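Local coordinates for putative aminomethyltransferase (Leptospirillum rubarum, PDB 3TTG), which is a putative aminomethyltransferase of the glycine-cleavage T-protein family and probably binds folate, though its own substrate is not established, at residues 70-78 with 158-166; 80-90 with 105-116. One frame throughout, in Å; residues are numbered along the deposited sequence.

Contact 1 (70-78 with 158-166); sequences QDEKSLSYS and SGSSFRMLK
L75, with its CG anti to the backbone N (chi1 -168°), brings CD1 to 4.0 Å from F162 CB, while the F162 torsion (chi1 -177°) sends the ring onward, away from segment 70-78. The two side chains cross at about a right angle. Behind that methyl, L75 CB rests 3.6 Å from S161 O. Two backbone bonds flank S74 and S161 and make a single bridge of them. F162 N donates to K73 O at 2.9 Å and 165°, and L75 N donates to S160 O at 3.1 Å; both donors stand well above the carbonyl planes. S74 OG adds a weak bond to S160 O. Cutting L75 back to alanine removes CD1 and is likely to leave F162 CB without its apolar neighbour across the contact. Further out, the extended K73 chain passes the bent R163 chain, CD to NH2 at 4.0 Å; the like charges approach without pairing, and R163 has a cation-pi partner in F157. Within 70-78, Q70 NE2 bonds to S74 O at 2.8 Å, spanning the type I turn D71-S74; the same NE2 also bonds to C93 O. The bridge joins the residue leading into strand 75-81 to edge strand 161-164 of another sheet, just where S160 and S161 form a G1 bulge against I173. L75 also packs on W92 of strand 87-96, and F162 reaches A101 and F103 of strand 99-103.

Contact 2 (80-90 with 105-116); sequences FLNPKARILFD and PAGTREEFVNHL
F112 drives its ring edge between two phenylalanines of segment 80-90, making a T-shaped pair with each. Against F80 the centroids lie 5.1 Å apart with planes at 88°, and F112 CE1 sits over the centre of the F80 face. Against F89 the planes are again nearly perpendicular, and F112 CD1 comes 3.7 Å from F89 CG, over one face of that ring. The F112 torsion explains this double use: with CG anti to the backbone N (chi1 -175°), the ring reaches from the helix toward the strands, presenting CD1 to one neighbour and CE1 to the other.

H115, one helical turn on, completes the aromatic cluster. Its ring is inclined at 56° to F89, a relation neither stacked nor edge-to-face, while H115 CB touches F89 CE2 at 3.8 Å. L88 crosses the imidazole at about a right angle, with CD1 only 3.4 Å from H115 CE1. At the ring edge, in plane, a water lies 2.7 Å from H115 NE2; the same water donates to L81 O, so it links helix to strand where no direct hydrogen bond does.

The far rim of F89 runs along T108 and E111, its CE1 4.0 Å from T108 CB. At the other end of F89, near its CB, P105 packs against D90, whose carboxylate is held by Y77 and R45; the D90 carbonyl O is buried against P105 CD without a polar partner. T108 OG1, by contrast, bonds to P105 O on a lone pair in the carbonyl plane, fastening the type II turn before the helix.

L88 and F89 both face F80, a classic beta bulge, and the whole is an aromatic cluster packing helix 109-118 onto the antiparallel sheet of the folate-binding domain.

In the fold
Strand 75-81 serves both contacts: the chain leading into it, with L75, forms its side of contact 1, and its last two residues, F80 and L81, enter contact 2. The centres of the two contacts are 21 Å apart, yet they touch directly, Y77 OH lying 2.6 Å from D90 OD2 in a probable hydrogen bond, with S78 O packed 3.7 Å from D90 CB. Contact 1 joins this antiparallel sheet to a second, mixed sheet, whereas contact 2 joins it to helix 109-118. Contact 2 also falls in the chain span between the segments of contact 1, all four lying in the folate-binding family region.

Contact 1 (70-78 with 158-166)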
loop_
_atom_site.group_PDB
_atom_site.type_symbol
_atom_site.label_atom_id
_atom_site.label_comp_id
_atom_site.label_asym_id
_atom_site.label_seq_id
_atom_site.Cartn_x
_atom_site.Cartn_y
_atom_site.Cartn_z
ATOM N N GLN A 70 -19.013 3.420 5.580
ATOM C CA GLN A 70 -18.558 3.577 4.197
ATOM C C GLN A 70 -19.725 3.735 3.207
ATOM O O GLN A 70 -20.664 2.939 3.241
ATOM C CB GLN A 70 -17.683 2.378 3.792
ATOM C CG GLN A 70 -16.748 2.706 2.653
ATOM C CD GLN A 70 -15.884 1.532 2.269
ATOM O OE1 GLN A 70 -15.396 0.777 3.108
ATOM N NE2 GLN A 70 -15.712 1.327 0.991
ATOM N N ASP A 71 -19.640 4.747 2.309
ATOM C CA ASP A 71 -20.682 5.032 1.286
ATOM C C ASP A 71 -20.623 4.041 0.082
ATOM O O ASP A 71 -19.711 3.221 -0.007
ATOM C CB ASP A 71 -20.581 6.471 0.765
ATOM C CG ASP A 71 -20.285 7.513 1.835
ATOM O OD1 ASP A 71 -19.132 7.538 2.340
ATOM O OD2 ASP A 71 -21.204 8.299 2.172
ATOM N N GLU A 72 -21.610 4.128 -0.825
ATOM C CA GLU A 72 -21.778 3.210 -1.962
ATOM C C GLU A 72 -20.608 3.164 -2.966
ATOM O O GLU A 72 -20.213 2.065 -3.355
ATOM C CB GLU A 72 -23.097 3.488 -2.746
ATOM C CG GLU A 72 -23.339 4.917 -3.232
ATOM C CD GLU A 72 -24.606 5.079 -4.054
ATOM O OE1 GLU A 72 -24.540 4.927 -5.297
ATOM O OE2 GLU A 72 -25.667 5.368 -3.453
ATOM N N LYS A 73 -20.077 4.301 -3.429
ATOM C CA LYS A 73 -18.978 4.225 -4.426
ATOM C C LYS A 73 -17.628 4.642 -3.772
ATOM O O LYS A 73 -16.724 5.097 -4.452
ATOM C CB LYS A 73 -19.310 5.110 -5.641
ATOM C CG LYS A 73 -20.531 4.656 -6.431
ATOM C CD LYS A 73 -20.917 5.700 -7.501
ATOM C CE LYS A 73 -22.216 5.385 -8.211
ATOM N NZ LYS A 73 -22.640 6.503 -9.098
ATOM N N SER A 74 -17.477 4.422 -2.471
ATOM C CA SER A 74 -16.277 4.778 -1.773
ATOM C C SER A 74 -15.359 3.584 -1.635
ATOM O O SER A 74 -15.780 2.402 -1.603
ATOM C CB SER A 74 -16.602 5.362 -0.398
ATOM O OG SER A 74 -15.632 6.344 -0.040
ATOM N N LEU A 75 -14.078 3.906 -1.470
ATOM C CA LEU A 75 -13.071 2.925 -1.190
ATOM C C LEU A 75 -12.504 3.216 0.197
ATOM O O LEU A 75 -12.260 4.370 0.509
ATOM C CB LEU A 75 -11.969 3.019 -2.220
ATOM C CG LEU A 75 -10.961 1.891 -2.240
ATOM C CD1 LEU A 75 -11.528 0.698 -2.862
ATOM C CD2 LEU A 75 -9.752 2.321 -3.022
ATOM N N SER A 76 -12.211 2.195 0.968
ATOM C CA SER A 76 -11.538 2.403 2.256
ATOM C C SER A 76 -10.388 1.424 2.396
ATOM O O SER A 76 -10.310 0.442 1.647
ATOM C CB SER A 76 -12.539 2.234 3.389
ATOM O OG SER A 76 -12.801 0.856 3.439
ATOM N N TYR A 77 -9.378 1.821 3.163
ATOM C CA TYR A 77 -8.258 1.000 3.488
ATOM C C TYR A 77 -8.528 0.378 4.856
ATOM O O TYR A 77 -9.095 1.039 5.739
ATOM C CB TYR A 77 -7.028 1.853 3.570
ATOM C CG TYR A 77 -5.758 1.078 3.697
ATOM C CD1 TYR A 77 -5.309 0.281 2.665
ATOM C CD2 TYR A 77 -4.929 1.252 4.792
ATOM C CE1 TYR A 77 -4.085 -0.357 2.731
ATOM C CE2 TYR A 77 -3.707 0.613 4.875
ATOM C CZ TYR A 77 -3.294 -0.214 3.857
ATOM O OH TYR A 77 -2.066 -0.816 3.959
ATOM N N SER A 78 -8.145 -0.837 5.018
ATOM C CA SER A 78 -8.254 -1.512 6.319
ATOM C C SER A 78 -7.123 -2.452 6.555
ATOM O O SER A 78 -6.574 -3.033 5.614
ATOM C CB SER A 78 -9.541 -2.332 6.395
ATOM O OG SER A 78 -9.805 -2.783 7.721
ATOM N N SER A 158 -12.563 10.236 -8.920
ATOM C CA SER A 158 -11.925 10.994 -7.835
ATOM C C SER A 158 -11.278 10.060 -6.860
ATOM O O SER A 158 -11.548 8.873 -6.898
ATOM C CB SER A 158 -12.944 11.872 -7.099
ATOM O OG SER A 158 -14.040 11.115 -6.624
ATOM N N GLY A 159 -10.426 10.609 -5.996
ATOM C CA GLY A 159 -9.728 9.863 -4.953
ATOM C C GLY A 159 -10.686 9.125 -4.032
ATOM O O GLY A 159 -11.809 9.566 -3.848
ATOM N N SER A 160 -10.245 8.030 -3.439
ATOM C CA SER A 160 -11.011 7.179 -2.513
ATOM C C SER A 160 -12.316 6.672 -3.154
ATOM O O SER A 160 -13.374 6.769 -2.537
ATOM C CB SER A 160 -11.345 7.937 -1.220
ATOM O OG SER A 160 -10.200 8.507 -0.626
ATOM N N SER A 161 -12.251 6.129 -4.378
ATOM C CA SER A 161 -13.472 5.665 -5.030
ATOM C C SER A 161 -13.338 4.266 -5.505
ATOM O O SER A 161 -12.232 3.770 -5.772
ATOM C CB SER A 161 -13.895 6.575 -6.192
ATOM O OG SER A 161 -12.946 6.557 -7.238
ATOM N N PHE A 162 -14.486 3.619 -5.609
ATOM C CA PHE A 162 -14.640 2.223 -6.046
ATOM C C PHE A 162 -15.754 2.191 -7.045
ATOM O O PHE A 162 -16.901 2.486 -6.676
ATOM C CB PHE A 162 -14.989 1.287 -4.870
ATOM C CG PHE A 162 -15.081 -0.158 -5.298
ATOM C CD1 PHE A 162 -13.995 -0.795 -5.867
ATOM C CD2 PHE A 162 -16.303 -0.835 -5.274
ATOM C CE1 PHE A 162 -14.095 -2.089 -6.332
ATOM C CE2 PHE A 162 -16.391 -2.146 -5.720
ATOM C CZ PHE A 162 -15.280 -2.770 -6.223
ATOM N N ARG A 163 -15.446 1.866 -8.287
ATOM C CA ARG A 163 -16.454 1.891 -9.352
ATOM C C ARG A 163 -16.500 0.580 -10.113
ATOM O O ARG A 163 -15.440 0.009 -10.373
ATOM C CB ARG A 163 -16.124 2.999 -10.371
ATOM C CG ARG A 163 -15.478 4.312 -9.866
ATOM C CD ARG A 163 -16.444 5.476 -9.707
ATOM N NE ARG A 163 -17.084 5.824 -10.984
ATOM C CZ ARG A 163 -18.022 6.756 -11.148
ATOM N NH1 ARG A 163 -18.545 6.975 -12.350
ATOM N NH2 ARG A 163 -18.439 7.484 -10.115
HETATM N N MSE A 164 -17.708 0.137 -10.539
HETATM C CA MSE A 164 -17.813 -1.002 -11.444
HETATM C C MSE A 164 -17.852 -0.426 -12.845
HETATM O O MSE A 164 -18.464 0.611 -13.057
HETATM C CB MSE A 164 -19.027 -1.879 -11.161
HETATM C CG MSE A 164 -18.945 -3.232 -11.881
HETATM SE SE MSE A 164 -20.423 -4.397 -11.457
HETATM C CE MSE A 164 -19.958 -5.821 -12.682
ATOM N N LEU A 165 -17.060 -0.980 -13.750
ATOM C CA LEU A 165 -17.001 -0.533 -15.139
ATOM C C LEU A 165 -18.248 -1.119 -15.878
ATOM O O LEU A 165 -18.736 -2.199 -15.519
ATOM C CB LEU A 165 -15.676 -0.966 -15.798
ATOM C CG LEU A 165 -14.429 -0.361 -15.206
ATOM C CD1 LEU A 165 -13.174 -1.049 -15.712
ATOM C CD2 LEU A 165 -14.380 1.130 -15.472
ATOM N N LYS A 166 -18.775 -0.403 -16.854
ATOM C CA LYS A 166 -20.025 -0.854 -17.523
ATOM C C LYS A 166 -19.831 -2.203 -18.248
ATOM O O LYS A 166 -20.734 -3.043 -18.291
ATOM C CB LYS A 166 -20.593 0.221 -18.471
ATOM C CG LYS A 166 -19.718 0.678 -19.625
ATOM C CD LYS A 166 -20.536 1.488 -20.661
ATOM C CE LYS A 166 -21.168 2.763 -20.119
ATOM N NZ LYS A 166 -21.811 3.560 -21.203
#

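Contact 2 (80-90 with 105-116)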
loop_
_atom_site.group_PDB
_atom_site.type_symbol
_atom_site.label_atom_id
_atom_site.label_comp_id
_atom_site.label_asym_id
_atom_site.label_seq_id
_atom_site.Cartn_x
_atom_site.Cartn_y
_atom_site.Cartn_z
ATOM N N PHE A 80 -6.384 -6.098 8.865
ATOM C CA PHE A 80 -6.919 -7.288 9.528
ATOM C C PHE A 80 -5.864 -7.663 10.518
ATOM O O PHE A 80 -4.722 -8.000 10.150
ATOM C CB PHE A 80 -7.260 -8.402 8.543
ATOM C CG PHE A 80 -8.387 -8.016 7.615
ATOM C CD1 PHE A 80 -9.681 -8.436 7.862
ATOM C CD2 PHE A 80 -8.176 -7.106 6.584
ATOM C CE1 PHE A 80 -10.717 -8.037 7.050
ATOM C CE2 PHE A 80 -9.217 -6.699 5.785
ATOM C CZ PHE A 80 -10.474 -7.144 6.031
ATOM N N LEU A 81 -6.189 -7.491 11.771
ATOM C CA LEU A 81 -5.205 -7.728 12.832
ATOM C C LEU A 81 -5.418 -9.001 13.562
ATOM O O LEU A 81 -6.490 -9.560 13.504
ATOM C CB LEU A 81 -5.275 -6.578 13.844
ATOM C CG LEU A 81 -5.271 -5.141 13.249
ATOM C CD1 LEU A 81 -5.482 -4.103 14.315
ATOM C CD2 LEU A 81 -4.004 -4.828 12.527
ATOM N N ASN A 82 -4.373 -9.456 14.281
ATOM C CA ASN A 82 -4.485 -10.563 15.193
ATOM C C ASN A 82 -4.975 -9.982 16.533
ATOM O O ASN A 82 -4.999 -8.764 16.672
ATOM C CB ASN A 82 -3.148 -11.320 15.276
ATOM C CG ASN A 82 -2.025 -10.642 16.001
ATOM O OD1 ASN A 82 -2.186 -9.649 16.716
ATOM N ND2 ASN A 82 -0.876 -11.217 15.871
ATOM N N PRO A 83 -5.275 -10.810 17.544
ATOM C CA PRO A 83 -5.781 -10.295 18.835
ATOM C C PRO A 83 -4.857 -9.300 19.596
ATOM O O PRO A 83 -5.328 -8.514 20.444
ATOM C CB PRO A 83 -5.936 -11.588 19.639
ATOM C CG PRO A 83 -6.279 -12.603 18.607
ATOM C CD PRO A 83 -5.350 -12.291 17.510
ATOM N N LYS A 84 -3.548 -9.382 19.333
ATOM C CA LYS A 84 -2.564 -8.499 19.914
ATOM C C LYS A 84 -2.383 -7.231 19.039
ATOM O O LYS A 84 -1.527 -6.441 19.348
ATOM C CB LYS A 84 -1.211 -9.222 20.085
ATOM C CG LYS A 84 -1.227 -10.343 21.116
ATOM C CD LYS A 84 -0.971 -9.880 22.482
ATOM C CE LYS A 84 -0.795 -11.029 23.475
ATOM N NZ LYS A 84 0.286 -11.988 23.069
ATOM N N ALA A 85 -3.190 -7.030 17.961
ATOM C CA ALA A 85 -3.166 -5.853 17.119
ATOM C C ALA A 85 -1.986 -5.764 16.179
ATOM O O ALA A 85 -1.843 -4.726 15.551
ATOM C CB ALA A 85 -3.293 -4.556 17.938
ATOM N N ARG A 86 -1.282 -6.871 15.918
ATOM C CA ARG A 86 -0.256 -6.908 14.880
ATOM C C ARG A 86 -0.946 -7.136 13.524
ATOM O O ARG A 86 -2.002 -7.753 13.448
ATOM C CB ARG A 86 0.774 -8.007 15.143
ATOM C CG ARG A 86 1.529 -7.910 16.473
ATOM C CD ARG A 86 2.517 -6.759 16.393
ATOM N NE ARG A 86 3.409 -6.665 17.568
ATOM C CZ ARG A 86 4.525 -7.371 17.747
ATOM N NH1 ARG A 86 4.902 -8.281 16.844
ATOM N NH2 ARG A 86 5.265 -7.189 18.835
ATOM N N ILE A 87 -0.331 -6.638 12.483
ATOM C CA ILE A 87 -0.880 -6.668 11.136
ATOM C C ILE A 87 -0.755 -8.055 10.516
ATOM O O ILE A 87 0.350 -8.539 10.330
ATOM C CB ILE A 87 -0.171 -5.626 10.234
ATOM C CG1 ILE A 87 -0.363 -4.124 10.750
ATOM C CG2 ILE A 87 -0.602 -5.794 8.728
ATOM C CD1 ILE A 87 0.644 -3.200 10.080
ATOM N N LEU A 88 -1.872 -8.622 10.069
ATOM C CA LEU A 88 -1.862 -9.873 9.316
ATOM C C LEU A 88 -2.001 -9.572 7.883
ATOM O O LEU A 88 -1.282 -10.132 7.086
ATOM C CB LEU A 88 -2.988 -10.823 9.740
ATOM C CG LEU A 88 -2.972 -11.277 11.200
ATOM C CD1 LEU A 88 -4.162 -12.170 11.486
ATOM C CD2 LEU A 88 -1.644 -12.041 11.533
ATOM N N PHE A 89 -2.940 -8.696 7.525
ATOM C CA PHE A 89 -3.167 -8.262 6.131
ATOM C C PHE A 89 -3.614 -6.818 6.078
ATOM O O PHE A 89 -4.107 -6.280 7.048
ATOM C CB PHE A 89 -4.292 -9.139 5.469
ATOM C CG PHE A 89 -4.102 -10.629 5.574
ATOM C CD1 PHE A 89 -3.240 -11.297 4.705
ATOM C CD2 PHE A 89 -4.711 -11.355 6.590
ATOM C CE1 PHE A 89 -2.951 -12.639 4.879
ATOM C CE2 PHE A 89 -4.462 -12.738 6.734
ATOM C CZ PHE A 89 -3.540 -13.354 5.921
ATOM N N ASP A 90 -3.503 -6.208 4.903
ATOM C CA ASP A 90 -4.164 -4.968 4.598
ATOM C C ASP A 90 -5.145 -5.317 3.458
ATOM O O ASP A 90 -5.054 -6.382 2.893
ATOM C CB ASP A 90 -3.211 -3.806 4.269
ATOM C CG ASP A 90 -2.453 -3.927 2.951
ATOM O OD1 ASP A 90 -2.601 -4.937 2.287
ATOM O OD2 ASP A 90 -1.826 -2.956 2.543
ATOM N N PRO A 105 -3.464 -8.422 -0.057
ATOM C CA PRO A 105 -2.197 -8.335 -0.784
ATOM C C PRO A 105 -1.981 -9.445 -1.799
ATOM O O PRO A 105 -2.422 -10.571 -1.597
ATOM C CB PRO A 105 -1.138 -8.459 0.339
ATOM C CG PRO A 105 -1.860 -8.098 1.614
ATOM C CD PRO A 105 -3.239 -8.575 1.416
ATOM N N ALA A 106 -1.190 -9.158 -2.833
ATOM C CA ALA A 106 -0.786 -10.168 -3.813
ATOM C C ALA A 106 -0.236 -11.405 -3.131
ATOM O O ALA A 106 0.509 -11.299 -2.177
ATOM C CB ALA A 106 0.288 -9.566 -4.774
ATOM N N GLY A 107 -0.621 -12.571 -3.613
ATOM C CA GLY A 107 -0.124 -13.828 -3.099
ATOM C C GLY A 107 -0.787 -14.329 -1.821
ATOM O O GLY A 107 -0.374 -15.354 -1.330
ATOM N N THR A 108 -1.852 -13.685 -1.326
ATOM C CA THR A 108 -2.539 -14.102 -0.076
ATOM C C THR A 108 -3.953 -14.675 -0.291
ATOM O O THR A 108 -4.694 -14.865 0.704
ATOM C CB THR A 108 -2.628 -12.899 0.887
ATOM O OG1 THR A 108 -3.582 -11.933 0.435
ATOM C CG2 THR A 108 -1.292 -12.275 1.164
ATOM N N ARG A 109 -4.337 -15.007 -1.542
ATOM C CA ARG A 109 -5.721 -15.372 -1.824
ATOM C C ARG A 109 -6.255 -16.482 -0.896
ATOM O O ARG A 109 -7.369 -16.333 -0.378
ATOM C CB ARG A 109 -6.006 -15.701 -3.296
ATOM C CG ARG A 109 -5.493 -16.982 -3.821
ATOM C CD ARG A 109 -5.508 -17.027 -5.372
ATOM N NE ARG A 109 -6.872 -17.210 -5.873
ATOM C CZ ARG A 109 -7.204 -17.548 -7.117
ATOM N NH1 ARG A 109 -6.266 -17.731 -8.040
ATOM N NH2 ARG A 109 -8.479 -17.709 -7.447
ATOM N N GLU A 110 -5.467 -17.547 -0.667
ATOM C CA GLU A 110 -5.857 -18.665 0.199
ATOM C C GLU A 110 -5.760 -18.289 1.674
ATOM O O GLU A 110 -6.718 -18.496 2.427
ATOM C CB GLU A 110 -4.949 -19.856 -0.125
ATOM C CG GLU A 110 -5.088 -21.105 0.704
ATOM C CD GLU A 110 -4.017 -22.099 0.286
ATOM O OE1 GLU A 110 -3.819 -22.282 -0.939
ATOM O OE2 GLU A 110 -3.299 -22.598 1.180
ATOM N N GLU A 111 -4.602 -17.729 2.103
ATOM C CA GLU A 111 -4.405 -17.363 3.507
ATOM C C GLU A 111 -5.424 -16.287 3.959
ATOM O O GLU A 111 -5.906 -16.347 5.087
ATOM C CB GLU A 111 -2.984 -16.885 3.766
ATOM C CG GLU A 111 -1.925 -17.913 3.394
ATOM C CD GLU A 111 -1.371 -17.949 1.971
ATOM O OE1 GLU A 111 -2.018 -17.434 1.026
ATOM O OE2 GLU A 111 -0.313 -18.592 1.796
ATOM N N PHE A 112 -5.724 -15.307 3.110
ATOM C CA PHE A 112 -6.712 -14.272 3.415
ATOM C C PHE A 112 -8.111 -14.861 3.535
ATOM O O PHE A 112 -8.804 -14.524 4.459
ATOM C CB PHE A 112 -6.710 -13.136 2.391
ATOM C CG PHE A 112 -7.655 -12.013 2.778
ATOM C CD1 PHE A 112 -7.328 -11.126 3.786
ATOM C CD2 PHE A 112 -8.858 -11.821 2.091
ATOM C CE1 PHE A 112 -8.190 -10.079 4.130
ATOM C CE2 PHE A 112 -9.720 -10.786 2.436
ATOM C CZ PHE A 112 -9.368 -9.890 3.425
ATOM N N VAL A 113 -8.527 -15.724 2.619
ATOM C CA VAL A 113 -9.841 -16.362 2.667
ATOM C C VAL A 113 -9.945 -17.240 3.926
ATOM O O VAL A 113 -10.965 -17.176 4.623
ATOM C CB VAL A 113 -10.115 -17.110 1.354
ATOM C CG1 VAL A 113 -11.300 -18.070 1.478
ATOM C CG2 VAL A 113 -10.396 -16.094 0.244
ATOM N N ASN A 114 -8.875 -17.981 4.262
ATOM C CA ASN A 114 -8.837 -18.788 5.485
ATOM C C ASN A 114 -8.991 -17.925 6.744
ATOM O O ASN A 114 -9.600 -18.352 7.725
ATOM C CB ASN A 114 -7.525 -19.620 5.569
ATOM C CG ASN A 114 -7.467 -20.781 4.577
ATOM O OD1 ASN A 114 -8.486 -21.248 4.060
ATOM N ND2 ASN A 114 -6.275 -21.290 4.302
ATOM N N HIS A 115 -8.385 -16.781 6.751
ATOM C CA HIS A 115 -8.527 -15.817 7.874
ATOM C C HIS A 115 -9.957 -15.346 8.018
ATOM O O HIS A 115 -10.521 -15.466 9.096
ATOM C CB HIS A 115 -7.623 -14.627 7.703
ATOM C CG HIS A 115 -7.717 -13.625 8.831
ATOM N ND1 HIS A 115 -7.130 -13.862 10.051
ATOM C CD2 HIS A 115 -8.357 -12.427 8.883
ATOM C CE1 HIS A 115 -7.448 -12.824 10.819
ATOM N NE2 HIS A 115 -8.195 -11.941 10.160
ATOM N N LEU A 116 -10.609 -14.983 6.931
ATOM C CA LEU A 116 -12.046 -14.639 7.035
ATOM C C LEU A 116 -12.893 -15.821 7.533
ATOM O O LEU A 116 -13.791 -15.635 8.360
ATOM C CB LEU A 116 -12.574 -14.213 5.671
ATOM C CG LEU A 116 -11.963 -12.948 5.017
ATOM C CD1 LEU A 116 -12.713 -12.613 3.732
ATOM C CD2 LEU A 116 -12.036 -11.786 5.877
HETATM O O HOH W 1 -8.667 -9.716 11.705
#